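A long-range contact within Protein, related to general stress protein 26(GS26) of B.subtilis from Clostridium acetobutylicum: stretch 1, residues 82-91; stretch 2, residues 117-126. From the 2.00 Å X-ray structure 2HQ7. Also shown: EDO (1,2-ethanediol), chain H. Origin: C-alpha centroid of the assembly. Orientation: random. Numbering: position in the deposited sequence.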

HETATM    1  N   MSE B  82      -8.293  -4.874  -1.322  1.00 30.24           N
HETATM    2  CA  MSE B  82      -7.178  -4.976  -2.249  1.00 30.34           C
HETATM    3  C   MSE B  82      -7.644  -5.600  -3.537  1.00 27.74           C
HETATM    4  O   MSE B  82      -8.315  -6.630  -3.520  1.00 26.05           O
ATOM      5  N   LEU B  83      -7.219  -5.015  -4.658  1.00 25.33           N
ATOM      6  CA  LEU B  83      -7.518  -5.562  -5.968  1.00 25.95           C
ATOM      7  C   LEU B  83      -6.217  -5.837  -6.647  1.00 25.36           C
ATOM      8  O   LEU B  83      -5.297  -5.005  -6.574  1.00 24.30           O
ATOM      9  N   VAL B  84      -6.161  -6.970  -7.346  1.00 24.86           N
ATOM     10  CA  VAL B  84      -4.970  -7.453  -8.022  1.00 25.05           C
ATOM     11  C   VAL B  84      -5.236  -7.575  -9.529  1.00 25.13           C
ATOM     12  O   VAL B  84      -6.308  -8.017  -9.958  1.00 25.95           O
ATOM     13  N   GLY B  85      -4.258  -7.182 -10.327  1.00 25.39           N
ATOM     14  CA  GLY B  85      -4.468  -7.009 -11.761  1.00 24.81           C
ATOM     15  C   GLY B  85      -3.273  -6.425 -12.457  1.00 27.82           C
ATOM     16  O   GLY B  85      -2.185  -6.486 -11.936  1.00 27.89           O
ATOM     17  N   THR B  86      -3.493  -5.908 -13.669  1.00 29.96           N
ATOM     18  CA  THR B  86      -2.451  -5.347 -14.504  1.00 28.77           C
ATOM     19  C   THR B  86      -2.843  -3.967 -14.993  1.00 28.03           C
ATOM     20  O   THR B  86      -4.022  -3.643 -15.139  1.00 25.36           O
ATOM     21  N   ILE B  87      -1.839  -3.167 -15.284  1.00 30.03           N
ATOM     22  CA  ILE B  87      -2.042  -1.760 -15.565  1.00 32.62           C
ATOM     23  C   ILE B  87      -1.412  -1.425 -16.923  1.00 33.78           C
ATOM     24  O   ILE B  87      -0.395  -1.989 -17.281  1.00 33.52           O
ATOM     25  N   GLU B  88      -2.040  -0.535 -17.692  1.00 32.86           N
ATOM     26  CA  GLU B  88      -1.408  -0.052 -18.915  1.00 36.84           C
ATOM     27  C   GLU B  88      -1.398   1.474 -18.914  1.00 33.86           C
ATOM     28  O   GLU B  88      -2.323   2.101 -18.386  1.00 27.41           O
ATOM     29  N   ILE B  89      -0.350   2.061 -19.477  1.00 32.24           N
ATOM     30  CA  ILE B  89      -0.223   3.523 -19.585  1.00 33.94           C
ATOM     31  C   ILE B  89      -1.002   3.947 -20.794  1.00 32.72           C
ATOM     32  O   ILE B  89      -0.824   3.395 -21.848  1.00 29.04           O
ATOM     33  N   LEU B  90      -1.838   4.961 -20.652  1.00 32.93           N
ATOM     34  CA  LEU B  90      -2.558   5.494 -21.797  1.00 32.01           C
ATOM     35  C   LEU B  90      -1.870   6.733 -22.363  1.00 33.74           C
ATOM     36  O   LEU B  90      -1.916   7.827 -21.786  1.00 32.59           O
ATOM     37  N   HIS B  91      -1.266   6.564 -23.528  1.00 30.50           N
ATOM     38  CA  HIS B  91      -0.458   7.622 -24.134  1.00 34.46           C
ATOM     39  C   HIS B  91      -1.225   8.613 -25.010  1.00 37.25           C
ATOM     40  O   HIS B  91      -0.730   9.710 -25.286  1.00 39.37           O
ATOM     41  N   TYR B 117       1.517  14.744 -16.536  1.00 30.89           N
ATOM     42  CA  TYR B 117       0.242  14.061 -16.418  1.00 28.71           C
ATOM     43  C   TYR B 117       0.372  12.733 -17.141  1.00 31.94           C
ATOM     44  O   TYR B 117       0.479  12.695 -18.354  1.00 28.81           O
ATOM     45  N   THR B 118       0.396  11.647 -16.383  1.00 32.87           N
ATOM     46  CA  THR B 118       0.330  10.289 -16.936  1.00 33.74           C
ATOM     47  C   THR B 118      -1.001   9.662 -16.526  1.00 32.49           C
ATOM     48  O   THR B 118      -1.434   9.806 -15.393  1.00 30.29           O
ATOM     49  N   ALA B 119      -1.678   9.011 -17.467  1.00 28.68           N
ATOM     50  CA  ALA B 119      -2.917   8.333 -17.161  1.00 27.89           C
ATOM     51  C   ALA B 119      -2.707   6.846 -17.331  1.00 29.59           C
ATOM     52  O   ALA B 119      -2.060   6.403 -18.292  1.00 28.51           O
ATOM     53  N   LEU B 120      -3.262   6.081 -16.409  1.00 31.35           N
ATOM     54  CA  LEU B 120      -3.131   4.611 -16.423  1.00 33.07           C
ATOM     55  C   LEU B 120      -4.486   3.944 -16.362  1.00 31.82           C
ATOM     56  O   LEU B 120      -5.431   4.489 -15.825  1.00 25.29           O
ATOM     57  N   CYS B 121      -4.596   2.766 -16.948  1.00 32.47           N
ATOM     58  CA  CYS B 121      -5.829   1.985 -16.803  1.00 31.47           C
ATOM     59  C   CYS B 121      -5.505   0.646 -16.120  1.00 29.71           C
ATOM     60  O   CYS B 121      -4.718  -0.145 -16.642  1.00 28.16           O
ATOM     61  N   PHE B 122      -6.051   0.452 -14.914  1.00 27.49           N
ATOM     62  CA  PHE B 122      -5.942  -0.806 -14.176  1.00 28.01           C
ATOM     63  C   PHE B 122      -7.165  -1.685 -14.391  1.00 28.14           C
ATOM     64  O   PHE B 122      -8.276  -1.221 -14.249  1.00 27.99           O
ATOM     65  N   THR B 123      -6.941  -2.964 -14.671  1.00 28.41           N
ATOM     66  CA  THR B 123      -8.009  -3.958 -14.850  1.00 28.02           C
ATOM     67  C   THR B 123      -7.831  -5.015 -13.785  1.00 28.20           C
ATOM     68  O   THR B 123      -6.794  -5.662 -13.768  1.00 23.14           O
ATOM     69  N   ALA B 124      -8.807  -5.141 -12.863  1.00 25.11           N
ATOM     70  CA  ALA B 124      -8.738  -6.072 -11.731  1.00 26.67           C
ATOM     71  C   ALA B 124      -9.079  -7.504 -12.113  1.00 29.18           C
ATOM     72  O   ALA B 124     -10.039  -7.742 -12.822  1.00 33.01           O
ATOM     73  N   GLU B 125      -8.286  -8.458 -11.633  1.00 32.85           N
ATOM     74  CA  GLU B 125      -8.563  -9.889 -11.823  1.00 35.26           C
ATOM     75  C   GLU B 125      -9.259 -10.464 -10.584  1.00 33.19           C
ATOM     76  O   GLU B 125     -10.210 -11.235 -10.701  1.00 30.11           O
ATOM     77  N   TRP B 126      -8.771 -10.103  -9.397  1.00 33.64           N
ATOM     78  CA  TRP B 126      -9.427 -10.539  -8.157  1.00 31.67           C
ATOM     79  C   TRP B 126      -9.198  -9.576  -7.014  1.00 31.78           C
ATOM     80  O   TRP B 126      -8.466  -8.601  -7.140  1.00 30.27           O
TER

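The two stretches pair as neighbouring antiparallel strands of one sheet, joined by a backbone ladder that a beta bulge interrupts and by side chains packed on both faces, burying 918 Å² between them. Beyond the bulge the strands stay in antiparallel register: Glu88 N donates to Cys121 O (2.9 Å) and Cys121 N to Glu88 O (2.8 Å), while Thr123 N reaches Thr86 O at 3.0 Å. At the bulge the register shifts by one residue between Val84 and Gly85, and Val84 O accepts from both Glu125 N (2.6 Å) and Trp126 N (3.3 Å).

Ile87, Ile89, Leu120 and Phe122 share one face. Ile87, with chi1 and chi2 both t, extends CD1 to within 3.7 Å of Leu120 CB and 4.3 Å of Phe122 CB. Ile89 (chi1 m) brings CG1 to 4.3 Å from Leu120 CD2; Leu120 itself has chi1 m and a chi2 of 94°, between wells. Phe122 (chi1 t) swings its ring back across the partner strand, where CE2 lies 3.9 Å from Leu83 CB and CE1 3.4 Å from Gly85 CA. The absence of a side chain at Gly85 makes this possible, since a CB there would clash with Phe122 CE1 and Thr123 O. Leu83 (chi1 m, chi2 t) points toward the other strand and also meets Ala124, CB to CB, at 4.1 Å.

The other face carries Val84, Thr86, Glu88, Cys121, Thr123 and Trp126. Trp126, in a p rotamer, lays its indole against Val84 (chi1 t), whose CB sits over the face of the five-membered ring, 3.9 Å from its centroid, in a CH-pi contact. The six-membered ring of the indole is also approached by selenomethionine Met82 (t, t, p), with CE 3.6 Å from Trp126 CH2. Farther along, Leu90 (m, t) sets CD1 4.2 Å from Cys121 CB.

Between these apolar groups the face turns polar, and water bridges the strands. One water accepts from Thr86 OG1 (2.8 Å) and donates to Glu125 OE2 (2.7 Å) and Thr123 O (3.2 Å), tying together side chains that otherwise only touch, Thr86 CG2 lying 3.7 Å from Glu125 OE2. A second donates to Cys121 O (2.7 Å), hydrogen-bonds Thr123 OG1 (2.8 Å) and reaches across only by a weak bond to Thr86 O (3.5 Å). At the Leu90 end a third water donates to Leu90 O (2.6 Å) and accepts from Ala119 N (2.9 Å), linking the two backbones. The His91 side chain makes no contact with the opposing strand, but His91 N donates to O2 of a 1,2-ethanediol at 2.9 Å, probably a molecule from the crystallisation liquor.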

HETATM    1  CB  MSE B  82      -6.062  -5.852  -1.689  1.00 29.55           C
HETATM    2  CG  MSE B  82      -5.027  -6.219  -2.744  1.00 38.84           C
HETATM    3 SE   MSE B  82      -3.733  -7.516  -2.225  0.75 50.68          SE
HETATM    4  CE  MSE B  82      -4.677  -9.241  -2.290  1.00 33.05           C
ATOM      5  CB  LEU B  83      -8.318  -4.584  -6.818  1.00 26.39           C
ATOM      6  CG  LEU B  83      -9.653  -4.129  -6.218  1.00 19.24           C
ATOM      7  CD1 LEU B  83     -10.201  -2.933  -7.038  1.00 28.98           C
ATOM      8  CD2 LEU B  83     -10.709  -5.257  -6.132  1.00 19.84           C
ATOM      9  CB  VAL B  84      -4.533  -8.813  -7.445  1.00 24.13           C
ATOM     10  CG1 VAL B  84      -3.370  -9.434  -8.322  1.00 28.22           C
ATOM     11  CG2 VAL B  84      -4.137  -8.656  -6.033  1.00 29.78           C
ATOM     12  CB  THR B  86      -2.234  -6.184 -15.779  1.00 28.80           C
ATOM     13  OG1 THR B  86      -3.480  -6.271 -16.453  1.00 26.98           O
ATOM     14  CG2 THR B  86      -1.753  -7.559 -15.459  1.00 32.07           C
ATOM     15  CB  ILE B  87      -1.424  -0.937 -14.444  1.00 32.71           C
ATOM     16  CG1 ILE B  87      -2.009   0.469 -14.423  1.00 42.28           C
ATOM     17  CG2 ILE B  87       0.116  -0.945 -14.557  1.00 29.18           C
ATOM     18  CD1 ILE B  87      -1.925   1.128 -13.080  1.00 36.02           C
ATOM     19  CB  GLU B  88      -2.113  -0.611 -20.138  1.00 36.08           C
ATOM     20  CG  GLU B  88      -3.413   0.020 -20.473  1.00 48.33           C
ATOM     21  CD  GLU B  88      -3.753  -0.110 -21.975  1.00 60.88           C
ATOM     22  OE1 GLU B  88      -3.022   0.472 -22.820  1.00 66.41           O
ATOM     23  OE2 GLU B  88      -4.764  -0.771 -22.297  1.00 64.54           O
ATOM     24  CB  ILE B  89       1.242   3.969 -19.798  1.00 33.90           C
ATOM     25  CG1 ILE B  89       2.118   3.609 -18.586  1.00 37.48           C
ATOM     26  CG2 ILE B  89       1.330   5.485 -20.106  1.00 37.21           C
ATOM     27  CD1 ILE B  89       3.636   3.461 -18.937  1.00 35.49           C
ATOM     28  CB  LEU B  90      -3.990   5.820 -21.417  1.00 31.48           C
ATOM     29  CG  LEU B  90      -4.841   4.702 -20.833  1.00 30.38           C
ATOM     30  CD1 LEU B  90      -6.228   5.289 -20.505  1.00 24.35           C
ATOM     31  CD2 LEU B  90      -4.943   3.535 -21.814  1.00 32.66           C
ATOM     32  CB  HIS B  91       0.680   6.987 -24.950  1.00 34.17           C
ATOM     33  CG  HIS B  91       1.687   6.290 -24.087  1.00 37.95           C
ATOM     34  ND1 HIS B  91       1.759   4.914 -23.981  1.00 39.91           N
ATOM     35  CD2 HIS B  91       2.621   6.785 -23.237  1.00 39.36           C
ATOM     36  CE1 HIS B  91       2.719   4.593 -23.131  1.00 41.58           C
ATOM     37  NE2 HIS B  91       3.261   5.708 -22.671  1.00 43.39           N
ATOM     38  CB  TYR B 117      -0.859  14.933 -17.010  1.00 29.09           C
ATOM     39  CG  TYR B 117      -2.244  14.304 -17.188  1.00 27.85           C
ATOM     40  CD1 TYR B 117      -2.788  13.483 -16.232  1.00 29.37           C
ATOM     41  CD2 TYR B 117      -3.009  14.579 -18.314  1.00 30.85           C
ATOM     42  CE1 TYR B 117      -4.059  12.919 -16.400  1.00 32.91           C
ATOM     43  CE2 TYR B 117      -4.297  14.012 -18.500  1.00 23.82           C
ATOM     44  CZ  TYR B 117      -4.800  13.178 -17.542  1.00 29.37           C
ATOM     45  OH  TYR B 117      -6.058  12.627 -17.697  1.00 27.28           O
ATOM     46  CB  THR B 118       1.510   9.432 -16.439  1.00 36.56           C
ATOM     47  OG1 THR B 118       2.701   9.855 -17.104  1.00 37.80           O
ATOM     48  CG2 THR B 118       1.307   7.906 -16.701  1.00 35.92           C
ATOM     49  CB  ALA B 119      -4.020   8.810 -18.051  1.00 26.50           C
ATOM     50  CB  LEU B 120      -2.280   4.140 -15.236  1.00 33.64           C
ATOM     51  CG  LEU B 120      -0.919   4.813 -15.256  1.00 34.01           C
ATOM     52  CD1 LEU B 120      -1.019   6.045 -14.376  1.00 35.08           C
ATOM     53  CD2 LEU B 120       0.171   3.939 -14.778  1.00 32.58           C
ATOM     54  CB  CYS B 121      -6.455   1.788 -18.166  1.00 31.34           C
ATOM     55  SG  CYS B 121      -7.979   0.902 -18.082  1.00 35.35           S
ATOM     56  CB  PHE B 122      -5.840  -0.525 -12.683  1.00 24.78           C
ATOM     57  CG  PHE B 122      -5.942  -1.769 -11.802  1.00 21.70           C
ATOM     58  CD1 PHE B 122      -4.854  -2.624 -11.636  1.00 29.68           C
ATOM     59  CD2 PHE B 122      -7.093  -2.016 -11.060  1.00 26.88           C
ATOM     60  CE1 PHE B 122      -4.936  -3.745 -10.788  1.00 21.22           C
ATOM     61  CE2 PHE B 122      -7.176  -3.101 -10.187  1.00 24.30           C
ATOM     62  CZ  PHE B 122      -6.108  -3.973 -10.041  1.00 23.92           C
ATOM     63  CB  THR B 123      -7.893  -4.626 -16.254  1.00 28.10           C
ATOM     64  OG1 THR B 123      -8.044  -3.616 -17.252  1.00 33.04           O
ATOM     65  CG2 THR B 123      -8.938  -5.740 -16.470  1.00 30.69           C
ATOM     66  CB  ALA B 124      -9.679  -5.596 -10.560  1.00 24.57           C
ATOM     67  CB  GLU B 125      -7.274 -10.654 -12.073  1.00 34.87           C
ATOM     68  CG  GLU B 125      -6.567 -10.323 -13.426  1.00 41.94           C
ATOM     69  CD  GLU B 125      -5.067 -10.641 -13.399  1.00 44.00           C
ATOM     70  OE1 GLU B 125      -4.661 -11.557 -12.634  1.00 51.80           O
ATOM     71  OE2 GLU B 125      -4.297  -9.956 -14.119  1.00 42.60           O
ATOM     72  CB  TRP B 126      -8.977 -11.958  -7.763  1.00 34.05           C
ATOM     73  CG  TRP B 126      -7.522 -12.123  -7.544  1.00 35.25           C
ATOM     74  CD1 TRP B 126      -6.582 -12.350  -8.496  1.00 31.56           C
ATOM     75  CD2 TRP B 126      -6.829 -12.110  -6.284  1.00 32.43           C
ATOM     76  NE1 TRP B 126      -5.337 -12.458  -7.910  1.00 35.04           N
ATOM     77  CE2 TRP B 126      -5.464 -12.326  -6.555  1.00 30.10           C
ATOM     78  CE3 TRP B 126      -7.230 -11.933  -4.958  1.00 33.72           C
ATOM     79  CZ2 TRP B 126      -4.492 -12.364  -5.545  1.00 27.68           C
ATOM     80  CZ3 TRP B 126      -6.272 -11.975  -3.966  1.00 36.29           C
ATOM     81  CH2 TRP B 126      -4.917 -12.186  -4.263  1.00 35.41           C
TER
HETATM   82  C1  EDO H 147      -3.990   3.537 -25.716  1.00 59.12           C
HETATM   83  O1  EDO H 147      -4.731   4.586 -25.072  1.00 61.42           O
HETATM   84  C2  EDO H 147      -2.627   3.281 -25.061  1.00 58.39           C
HETATM   85  O2  EDO H 147      -1.663   4.305 -25.361  1.00 55.03           O
HETATM   86  O   HOH W   1      -5.597  -2.355 -17.943  1.00 23.81           O
HETATM   87  O   HOH W   2      -5.552  -7.997 -15.566  1.00 46.95           O
HETATM   88  O   HOH W   3      -0.403   8.994 -20.024  1.00 34.43           O